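Side-chain contacts in ParB domain protein nuclease (Sulfolobus solfataricus, PDB 5K5D), which probably acts as a ParB-type partition protein in archaeal DNA segregation and may also cleave nucleic acid: residues 235-240 and 246-251; 215-220 and 253-258; 17-22 and 77-82. The protein carries 4 engineered substitutions. All coordinates share one frame; numbering follows the deposited sequence.

Interaction 1: residues 235-240 and 246-251; sequences DKLKDL and DPLITT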
loop_
_atom_site.group_PDB
_atom_site.type_symbol
_atom_site.label_atom_id
_atom_site.label_comp_id
_atom_site.label_asym_id
_atom_site.label_seq_id
_atom_site.Cartn_x
_atom_site.Cartn_y
_atom_site.Cartn_z
ATOM N N ASP B 235 -24.268 -4.815 -4.681
ATOM C CA ASP B 235 -24.698 -4.096 -3.482
ATOM C C ASP B 235 -25.257 -5.001 -2.395
ATOM O O ASP B 235 -25.136 -4.701 -1.204
ATOM C CB ASP B 235 -25.738 -3.031 -3.834
ATOM C CG ASP B 235 -25.138 -1.858 -4.581
ATOM O OD1 ASP B 235 -23.983 -1.495 -4.280
ATOM O OD2 ASP B 235 -25.821 -1.302 -5.467
ATOM N N LYS B 236 -25.894 -6.095 -2.801
ATOM C CA LYS B 236 -26.413 -7.048 -1.831
ATOM C C LYS B 236 -25.249 -7.668 -1.068
ATOM O O LYS B 236 -25.302 -7.814 0.153
ATOM C CB LYS B 236 -27.262 -8.122 -2.510
ATOM C CG LYS B 236 -28.585 -7.611 -3.054
ATOM C CD LYS B 236 -29.355 -8.731 -3.736
ATOM C CE LYS B 236 -30.718 -8.273 -4.226
ATOM N NZ LYS B 236 -31.525 -9.429 -4.726
ATOM N N LEU B 237 -24.189 -8.008 -1.795
ATOM C CA LEU B 237 -22.982 -8.557 -1.184
ATOM C C LEU B 237 -22.321 -7.534 -0.273
ATOM O O LEU B 237 -21.947 -7.844 0.855
ATOM C CB LEU B 237 -21.993 -9.008 -2.258
ATOM C CG LEU B 237 -20.637 -9.498 -1.746
ATOM C CD1 LEU B 237 -20.805 -10.655 -0.777
ATOM C CD2 LEU B 237 -19.733 -9.888 -2.898
ATOM N N LYS B 238 -22.175 -6.311 -0.774
ATOM C CA LYS B 238 -21.543 -5.237 -0.015
ATOM C C LYS B 238 -22.326 -4.917 1.253
ATOM O O LYS B 238 -21.740 -4.635 2.298
ATOM C CB LYS B 238 -21.425 -3.980 -0.879
ATOM C CG LYS B 238 -21.083 -2.714 -0.106
ATOM C CD LYS B 238 -21.308 -1.468 -0.964
ATOM C CE LYS B 238 -21.014 -0.193 -0.182
ATOM N NZ LYS B 238 -21.557 1.019 -0.856
ATOM N N ASP B 239 -23.652 -4.958 1.155
ATOM C CA ASP B 239 -24.515 -4.588 2.272
ATOM C C ASP B 239 -24.781 -5.767 3.198
ATOM O O ASP B 239 -25.468 -5.634 4.209
ATOM C CB ASP B 239 -25.835 -4.007 1.761
ATOM C CG ASP B 239 -25.651 -2.676 1.066
ATOM O OD1 ASP B 239 -24.664 -1.977 1.383
ATOM O OD2 ASP B 239 -26.491 -2.328 0.207
ATOM N N LEU B 240 -24.234 -6.923 2.842
ATOM C CA LEU B 240 -24.360 -8.109 3.671
ATOM C C LEU B 240 -23.783 -7.819 5.048
ATOM O O LEU B 240 -22.876 -7.002 5.182
ATOM C CB LEU B 240 -23.613 -9.282 3.037
ATOM C CG LEU B 240 -24.408 -10.554 2.744
ATOM C CD1 LEU B 240 -23.463 -11.679 2.346
ATOM C CD2 LEU B 240 -25.243 -10.955 3.950
ATOM N N ASP B 246 -17.983 -11.828 5.718
ATOM C CA ASP B 246 -16.610 -12.213 6.019
ATOM C C ASP B 246 -16.312 -13.660 5.614
ATOM O O ASP B 246 -15.377 -13.906 4.850
ATOM C CB ASP B 246 -16.288 -11.973 7.497
ATOM C CG ASP B 246 -16.485 -10.525 7.906
ATOM O OD1 ASP B 246 -16.257 -9.628 7.065
ATOM O OD2 ASP B 246 -16.871 -10.280 9.067
ATOM N N PRO B 247 -17.113 -14.622 6.109
ATOM C CA PRO B 247 -16.838 -16.031 5.801
ATOM C C PRO B 247 -17.017 -16.341 4.318
ATOM O O PRO B 247 -16.298 -17.174 3.758
ATOM C CB PRO B 247 -17.878 -16.785 6.638
ATOM C CG PRO B 247 -18.977 -15.811 6.846
ATOM C CD PRO B 247 -18.321 -14.464 6.936
ATOM N N LEU B 248 -17.970 -15.663 3.690
ATOM C CA LEU B 248 -18.259 -15.869 2.276
ATOM C C LEU B 248 -17.094 -15.441 1.387
ATOM O O LEU B 248 -16.962 -15.908 0.260
ATOM C CB LEU B 248 -19.512 -15.086 1.888
ATOM C CG LEU B 248 -20.302 -15.602 0.686
ATOM C CD1 LEU B 248 -20.983 -16.916 1.037
ATOM C CD2 LEU B 248 -21.325 -14.570 0.249
ATOM N N ILE B 249 -16.250 -14.548 1.896
ATOM C CA ILE B 249 -15.191 -13.954 1.084
ATOM C C ILE B 249 -13.787 -14.380 1.498
ATOM O O ILE B 249 -12.941 -14.669 0.650
ATOM C CB ILE B 249 -15.276 -12.413 1.103
ATOM C CG1 ILE B 249 -16.572 -11.945 0.441
ATOM C CG2 ILE B 249 -14.075 -11.801 0.407
ATOM C CD1 ILE B 249 -16.783 -10.450 0.508
ATOM N N THR B 250 -13.542 -14.412 2.803
ATOM C CA THR B 250 -12.203 -14.662 3.317
ATOM C C THR B 250 -11.875 -16.140 3.328
ATOM O O THR B 250 -10.754 -16.538 3.647
ATOM C CB THR B 250 -12.051 -14.121 4.728
ATOM O OG1 THR B 250 -12.825 -14.921 5.631
ATOM C CG2 THR B 250 -12.524 -12.679 4.778
ATOM N N THR B 251 -12.860 -16.955 2.980
ATOM C CA THR B 251 -12.664 -18.393 2.960
ATOM C C THR B 251 -12.835 -18.945 1.552
ATOM O O THR B 251 -13.632 -18.430 0.759
ATOM C CB THR B 251 -13.635 -19.105 3.921
ATOM O OG1 THR B 251 -13.428 -18.620 5.254
ATOM C CG2 THR B 251 -13.396 -20.602 3.901
#
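Leu237, Leu240, Leu248 and Ile249 meet without a single flat group among them, so there are no ring faces or edges to assign across this contact: it is made of methyl groups alone. Leu248 CD2 is the focus. It lies 4.1 Å from Leu237 CD1 and 4.2 Å from Leu240 CD1, so one methyl touches both leucines. The Leu240 side chain crosses that of Leu248 at about a right angle. Leu237 holds its CG anti to the backbone N (chi1 175°), which brings the end of the chain closer to the partner helix than its CB direction alone would, and its CD1 also lies 4.2 Å from Ile249 CD1. These separations are ordinary van der Waals distances. Within 246-251, Asp246 O accepts from Ile249 N, Thr250 N and Thr250 OG1; the hydroxyl sits 2.9 Å from that oxygen, well above the carbonyl plane. Around the leucines, Trp204 and Tyr208 of helix 203-210 pack on Leu237 and Ile249, while Met267 and Ile270 of helix 264-271 meet Leu248 and Leu240. Buried aliphatic packing of this kind, between short consecutive helices, is characteristic of the core of a small all-helical domain.

Interaction 2: residues 215-220 and 253-258; sequences KVPLDQ and EGRKII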
loop_
_atom_site.group_PDB
_atom_site.type_symbol
_atom_site.label_atom_id
_atom_site.label_comp_id
_atom_site.label_asym_id
_atom_site.label_seq_id
_atom_site.Cartn_x
_atom_site.Cartn_y
_atom_site.Cartn_z
ATOM N N LYS B 215 -5.657 -11.272 4.082
ATOM C CA LYS B 215 -4.724 -11.390 2.967
ATOM C C LYS B 215 -5.356 -12.106 1.774
ATOM O O LYS B 215 -4.662 -12.762 0.997
ATOM C CB LYS B 215 -3.448 -12.121 3.399
ATOM C CG LYS B 215 -2.651 -11.420 4.485
ATOM C CD LYS B 215 -1.514 -12.310 4.973
ATOM C CE LYS B 215 -0.681 -11.633 6.049
ATOM N NZ LYS B 215 -0.010 -10.408 5.536
ATOM N N VAL B 216 -6.673 -11.991 1.642
ATOM C CA VAL B 216 -7.366 -12.515 0.469
ATOM C C VAL B 216 -6.632 -12.097 -0.803
ATOM O O VAL B 216 -6.359 -10.914 -1.003
ATOM C CB VAL B 216 -8.821 -12.004 0.404
ATOM C CG1 VAL B 216 -9.401 -12.207 -0.992
ATOM C CG2 VAL B 216 -9.672 -12.687 1.460
ATOM N N PRO B 217 -6.302 -13.071 -1.666
ATOM C CA PRO B 217 -5.563 -12.769 -2.897
ATOM C C PRO B 217 -6.326 -11.785 -3.779
ATOM O O PRO B 217 -7.551 -11.877 -3.890
ATOM C CB PRO B 217 -5.462 -14.133 -3.591
ATOM C CG PRO B 217 -5.614 -15.125 -2.489
ATOM C CD PRO B 217 -6.595 -14.508 -1.540
ATOM N N LEU B 218 -5.600 -10.853 -4.387
ATOM C CA LEU B 218 -6.193 -9.865 -5.278
ATOM C C LEU B 218 -6.984 -10.523 -6.402
ATOM O O LEU B 218 -8.185 -10.287 -6.563
ATOM C CB LEU B 218 -5.103 -8.979 -5.881
ATOM C CG LEU B 218 -5.529 -8.075 -7.041
ATOM C CD1 LEU B 218 -6.610 -7.098 -6.598
ATOM C CD2 LEU B 218 -4.337 -7.327 -7.619
ATOM N N ASP B 219 -6.296 -11.347 -7.182
ATOM C CA ASP B 219 -6.885 -11.944 -8.370
ATOM C C ASP B 219 -8.148 -12.713 -8.009
ATOM O O ASP B 219 -9.085 -12.811 -8.804
ATOM C CB ASP B 219 -5.855 -12.845 -9.044
ATOM C CG ASP B 219 -4.489 -12.185 -9.132
ATOM O OD1 ASP B 219 -4.232 -11.479 -10.131
ATOM O OD2 ASP B 219 -3.682 -12.352 -8.190
ATOM N N GLN B 220 -8.171 -13.230 -6.787
ATOM C CA GLN B 220 -9.334 -13.927 -6.261
ATOM C C GLN B 220 -10.437 -12.937 -5.903
ATOM O O GLN B 220 -11.616 -13.197 -6.133
ATOM C CB GLN B 220 -8.937 -14.737 -5.024
ATOM C CG GLN B 220 -9.915 -15.829 -4.663
ATOM C CD GLN B 220 -10.049 -16.864 -5.761
ATOM O OE1 GLN B 220 -9.084 -17.543 -6.109
ATOM N NE2 GLN B 220 -11.248 -16.983 -6.319
ATOM N N GLU B 253 -14.070 -21.867 1.025
ATOM C CA GLU B 253 -15.398 -22.460 1.114
ATOM C C GLU B 253 -16.464 -21.449 0.715
ATOM O O GLU B 253 -17.431 -21.792 0.039
ATOM C CB GLU B 253 -15.669 -22.965 2.534
ATOM C CG GLU B 253 -15.871 -24.471 2.643
ATOM C CD GLU B 253 -17.155 -24.950 1.981
ATOM O OE1 GLU B 253 -17.096 -25.931 1.207
ATOM O OE2 GLU B 253 -18.226 -24.357 2.242
ATOM N N GLY B 254 -16.278 -20.202 1.137
ATOM C CA GLY B 254 -17.234 -19.148 0.852
ATOM C C GLY B 254 -17.195 -18.700 -0.596
ATOM O O GLY B 254 -18.232 -18.393 -1.189
ATOM N N ARG B 255 -15.996 -18.661 -1.167
ATOM C CA ARG B 255 -15.833 -18.205 -2.542
ATOM C C ARG B 255 -16.545 -19.126 -3.525
ATOM O O ARG B 255 -17.215 -18.656 -4.440
ATOM C CB ARG B 255 -14.353 -18.061 -2.899
ATOM C CG ARG B 255 -13.602 -17.112 -1.974
ATOM C CD ARG B 255 -12.185 -16.857 -2.449
ATOM N NE ARG B 255 -11.368 -16.269 -1.392
ATOM C CZ ARG B 255 -10.441 -16.932 -0.709
ATOM N NH1 ARG B 255 -10.201 -18.205 -0.983
ATOM N NH2 ARG B 255 -9.748 -16.320 0.246
ATOM N N LYS B 256 -16.402 -20.434 -3.334
ATOM C CA LYS B 256 -17.136 -21.403 -4.139
ATOM C C LYS B 256 -18.611 -21.017 -4.237
ATOM O O LYS B 256 -19.186 -20.983 -5.325
ATOM C CB LYS B 256 -17.004 -22.808 -3.550
ATOM C CG LYS B 256 -15.686 -23.511 -3.849
ATOM C CD LYS B 256 -15.684 -24.922 -3.275
ATOM C CE LYS B 256 -14.556 -25.763 -3.843
ATOM N NZ LYS B 256 -14.739 -26.036 -5.296
ATOM N N ILE B 257 -19.219 -20.712 -3.096
ATOM C CA ILE B 257 -20.625 -20.315 -3.075
ATOM C C ILE B 257 -20.881 -19.100 -3.966
ATOM O O ILE B 257 -21.916 -19.016 -4.628
ATOM C CB ILE B 257 -21.119 -20.027 -1.644
ATOM C CG1 ILE B 257 -21.022 -21.290 -0.788
ATOM C CG2 ILE B 257 -22.552 -19.515 -1.666
ATOM C CD1 ILE B 257 -21.199 -21.034 0.686
ATOM N N ILE B 258 -19.927 -18.173 -3.993
ATOM C CA ILE B 258 -20.031 -16.976 -4.823
ATOM C C ILE B 258 -19.680 -17.248 -6.285
ATOM O O ILE B 258 -20.264 -16.651 -7.188
ATOM C CB ILE B 258 -19.096 -15.848 -4.330
ATOM C CG1 ILE B 258 -19.361 -15.508 -2.866
ATOM C CG2 ILE B 258 -19.261 -14.609 -5.195
ATOM C CD1 ILE B 258 -18.548 -14.334 -2.376
#
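Arg255 reaches across to Gln220 with its chain extended from CG to NE, and the close part of the contact is aliphatic: Gln220 CG sits 3.3 Å from Arg255 CD, a spacing so short that its exact value is doubtful, and comes obliquely to the guanidinium, 3.6 Å from Arg255 NE. The bend at chi2 of Gln220 (62°) leaves its amide beside Arg255 CD, with the amide and guanidinium planes 36° apart. Buried Val216 brings CG2 to the guanidinium edge, in its plane, 3.8 Å from Arg255 NH2. The loose, solvent side is Pro217, which is exposed and adds only CD, 4.1 Å from Arg255 NH2. Arg255 NE also makes a weak hydrogen bond to Ile249 O, which ties the side chain to the end of helix 242-250. Replacing Arg255 with an alanine would probably open a gap beside Gln220 CG and Val216 CG2 and leave Ile249 O without this donor. The contact thus joins the start of helix 218-230 to helix 252-259. Behind the first, Leu218 packs on Leu113 of helix 109-128 and Leu198 of helix 189-201; behind the second, Ile257 and Ile258 rest on Leu248 of helix 242-250 and Met267 of helix 264-271.

Interaction 3: residues 17-22 and 77-82; sequences EKLKED and VKILKY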
loop_
_atom_site.group_PDB
_atom_site.type_symbol
_atom_site.label_atom_id
_atom_site.label_comp_id
_atom_site.label_asym_id
_atom_site.label_seq_id
_atom_site.Cartn_x
_atom_site.Cartn_y
_atom_site.Cartn_z
ATOM N N GLU B 17 21.067 9.459 17.705
ATOM C CA GLU B 17 19.946 10.166 18.310
ATOM C C GLU B 17 19.587 11.441 17.550
ATOM O O GLU B 17 18.619 12.129 17.888
ATOM C CB GLU B 17 20.253 10.487 19.774
ATOM C CG GLU B 17 20.596 9.264 20.612
ATOM C CD GLU B 17 19.452 8.269 20.683
ATOM O OE1 GLU B 17 18.291 8.707 20.834
ATOM O OE2 GLU B 17 19.711 7.051 20.582
ATOM N N LYS B 18 20.365 11.754 16.520
ATOM C CA LYS B 18 20.113 12.952 15.730
ATOM C C LYS B 18 18.902 12.766 14.811
ATOM O O LYS B 18 18.292 13.740 14.367
ATOM C CB LYS B 18 21.354 13.328 14.920
ATOM C CG LYS B 18 21.280 14.693 14.250
ATOM C CD LYS B 18 22.582 15.023 13.539
ATOM C CE LYS B 18 22.492 16.344 12.786
ATOM N NZ LYS B 18 23.775 16.666 12.099
ATOM N N LEU B 19 18.550 11.511 14.543
ATOM C CA LEU B 19 17.431 11.190 13.653
ATOM C C LEU B 19 16.067 11.386 14.313
ATOM O O LEU B 19 15.785 10.814 15.367
ATOM C CB LEU B 19 17.556 9.757 13.128
ATOM C CG LEU B 19 18.155 9.583 11.729
ATOM C CD1 LEU B 19 18.773 10.883 11.216
ATOM C CD2 LEU B 19 19.166 8.438 11.716
ATOM N N LYS B 20 15.226 12.199 13.679
ATOM C CA LYS B 20 13.888 12.474 14.184
ATOM C C LYS B 20 12.876 11.610 13.451
ATOM O O LYS B 20 12.965 11.431 12.239
ATOM C CB LYS B 20 13.553 13.954 14.019
ATOM C CG LYS B 20 14.528 14.873 14.738
ATOM C CD LYS B 20 14.619 16.233 14.067
ATOM C CE LYS B 20 15.813 17.021 14.596
ATOM N NZ LYS B 20 16.102 18.232 13.775
ATOM N N GLU B 21 11.915 11.062 14.187
ATOM C CA GLU B 21 10.955 10.149 13.586
ATOM C C GLU B 21 9.624 10.822 13.275
ATOM O O GLU B 21 9.179 11.713 13.996
ATOM C CB GLU B 21 10.749 8.914 14.464
ATOM C CG GLU B 21 9.973 9.161 15.739
ATOM C CD GLU B 21 9.679 7.874 16.484
ATOM O OE1 GLU B 21 10.556 6.981 16.496
ATOM O OE2 GLU B 21 8.569 7.752 17.041
ATOM N N ASP B 22 9.010 10.393 12.178
ATOM C CA ASP B 22 7.713 10.894 11.756
ATOM C C ASP B 22 6.727 9.750 11.907
ATOM O O ASP B 22 6.872 8.706 11.269
ATOM C CB ASP B 22 7.773 11.348 10.298
ATOM C CG ASP B 22 6.466 11.937 9.816
ATOM O OD1 ASP B 22 6.387 13.173 9.667
ATOM O OD2 ASP B 22 5.516 11.161 9.586
ATOM N N VAL B 77 24.828 6.357 12.920
ATOM C CA VAL B 77 24.268 5.625 11.797
ATOM C C VAL B 77 24.514 6.329 10.465
ATOM O O VAL B 77 24.359 7.546 10.348
ATOM C CB VAL B 77 22.757 5.342 12.011
ATOM C CG1 VAL B 77 22.054 6.567 12.568
ATOM C CG2 VAL B 77 22.101 4.864 10.724
ATOM N N LYS B 78 24.921 5.546 9.472
ATOM C CA LYS B 78 25.109 6.039 8.118
ATOM C C LYS B 78 23.741 6.308 7.504
ATOM O O LYS B 78 22.838 5.479 7.604
ATOM C CB LYS B 78 25.863 4.998 7.286
ATOM C CG LYS B 78 27.208 4.583 7.875
ATOM C CD LYS B 78 27.503 3.090 7.677
ATOM C CE LYS B 78 27.741 2.725 6.220
ATOM N NZ LYS B 78 26.493 2.779 5.401
ATOM N N ILE B 79 23.583 7.469 6.878
ATOM C CA ILE B 79 22.317 7.811 6.245
ATOM C C ILE B 79 22.485 8.416 4.852
ATOM O O ILE B 79 23.583 8.818 4.451
ATOM C CB ILE B 79 21.484 8.790 7.108
ATOM C CG1 ILE B 79 22.164 10.160 7.187
ATOM C CG2 ILE B 79 21.247 8.218 8.494
ATOM C CD1 ILE B 79 21.331 11.219 7.899
ATOM N N LEU B 80 21.383 8.454 4.114
ATOM C CA LEU B 80 21.307 9.241 2.897
ATOM C C LEU B 80 20.408 10.441 3.177
ATOM O O LEU B 80 19.184 10.307 3.261
ATOM C CB LEU B 80 20.753 8.412 1.737
ATOM C CG LEU B 80 21.551 7.166 1.348
ATOM C CD1 LEU B 80 20.977 6.525 0.089
ATOM C CD2 LEU B 80 23.016 7.505 1.148
ATOM N N LYS B 81 21.025 11.607 3.353
ATOM C CA LYS B 81 20.278 12.836 3.572
ATOM C C LYS B 81 19.880 13.446 2.233
ATOM O O LYS B 81 20.726 13.931 1.477
ATOM C CB LYS B 81 21.096 13.841 4.386
ATOM C CG LYS B 81 20.286 15.033 4.865
ATOM C CD LYS B 81 21.128 16.009 5.673
ATOM C CE LYS B 81 22.102 16.763 4.786
ATOM N NZ LYS B 81 22.912 17.733 5.575
ATOM N N TYR B 82 18.586 13.402 1.945
ATOM C CA TYR B 82 18.048 13.967 0.721
ATOM C C TYR B 82 17.781 15.451 0.901
ATOM O O TYR B 82 17.460 15.905 1.999
ATOM C CB TYR B 82 16.765 13.244 0.324
ATOM C CG TYR B 82 17.018 11.905 -0.303
ATOM C CD1 TYR B 82 17.438 10.824 0.463
ATOM C CD2 TYR B 82 16.842 11.716 -1.665
ATOM C CE1 TYR B 82 17.678 9.590 -0.117
ATOM C CE2 TYR B 82 17.080 10.486 -2.251
ATOM C CZ TYR B 82 17.498 9.431 -1.473
ATOM O OH TYR B 82 17.735 8.214 -2.059
#
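Leu19 meets Val77 and Ile79 through torsions that turn one methyl of each strand residue toward it. In Val77, chi1 of 43° places CG1 between the backbone N and the carbonyl carbon, while in Ile79, chi1 of 67° does the same for CG1 and leaves CG2 anti to the carbonyl carbon. This is the ParB-like N-terminal domain, and the contact lays the loop that follows strand 9-15 over its four-stranded mixed sheet. Strand 76-82 runs inside that sheet, between 9-15 and 51-53, and its alternation puts Val77 and Ile79 on one face while the Lys78 CB bond points away from the loop. Within 17-22, Leu19 is the residue that touches Val77 and Ile79. Its own torsions lie away from the usual staggered positions, with chi2 near 11°, and at 2.45 Å resolution they are best taken as approximate. The Leu19 side chain lies aslant to Val77 and runs antiparallel alongside Ile79. Met69 of helix 63-71 packs on Val77 nearby, and Tyr57 touches Ile79. The loop itself is pinned by backbone hydrogen bonds between Lys20 and Tyr57 and between Lys20 and Leu59, and Asp22 then caps the next helix through OD2. Lys18 NZ and Lys81 NZ stand 6.7 Å apart, and Lys81 forms a salt bridge with Glu12. In the apolar centre, Leu19 CD1 lies 4.2 Å from Ile79 CD1. Leu19 CD2 does the closer work: it sits 3.5 Å from Val77 CG1 and 3.8 Å from Ile79 CG2. Those two strand methyls, Val77 CG1 and Ile79 CG2, are themselves 4.5 Å apart, and Leu19 CD2 rests against both.

Along the chain interaction 3 comes first and closes before the other two begin; interaction 1 is then nested inside the loop closed by interaction 2. Interactions 1 and 2 have centres about 10 Å apart, both in the Ssol_1539-like second domain, and they touch: Thr250 CA of the first lies 3.7 Å from Val216 CG2 of the second. Helix 242-250 is followed by helix 252-259, and helix 218-230 by helix 234-238. Interaction 3 lies on the opposite side of the chain's centre, its centre about 44 Å from that of interaction 1 and about 42 Å from that of interaction 2. This is consistent with a sheet-containing ParB-like N-terminal region and a helical region on opposite sides.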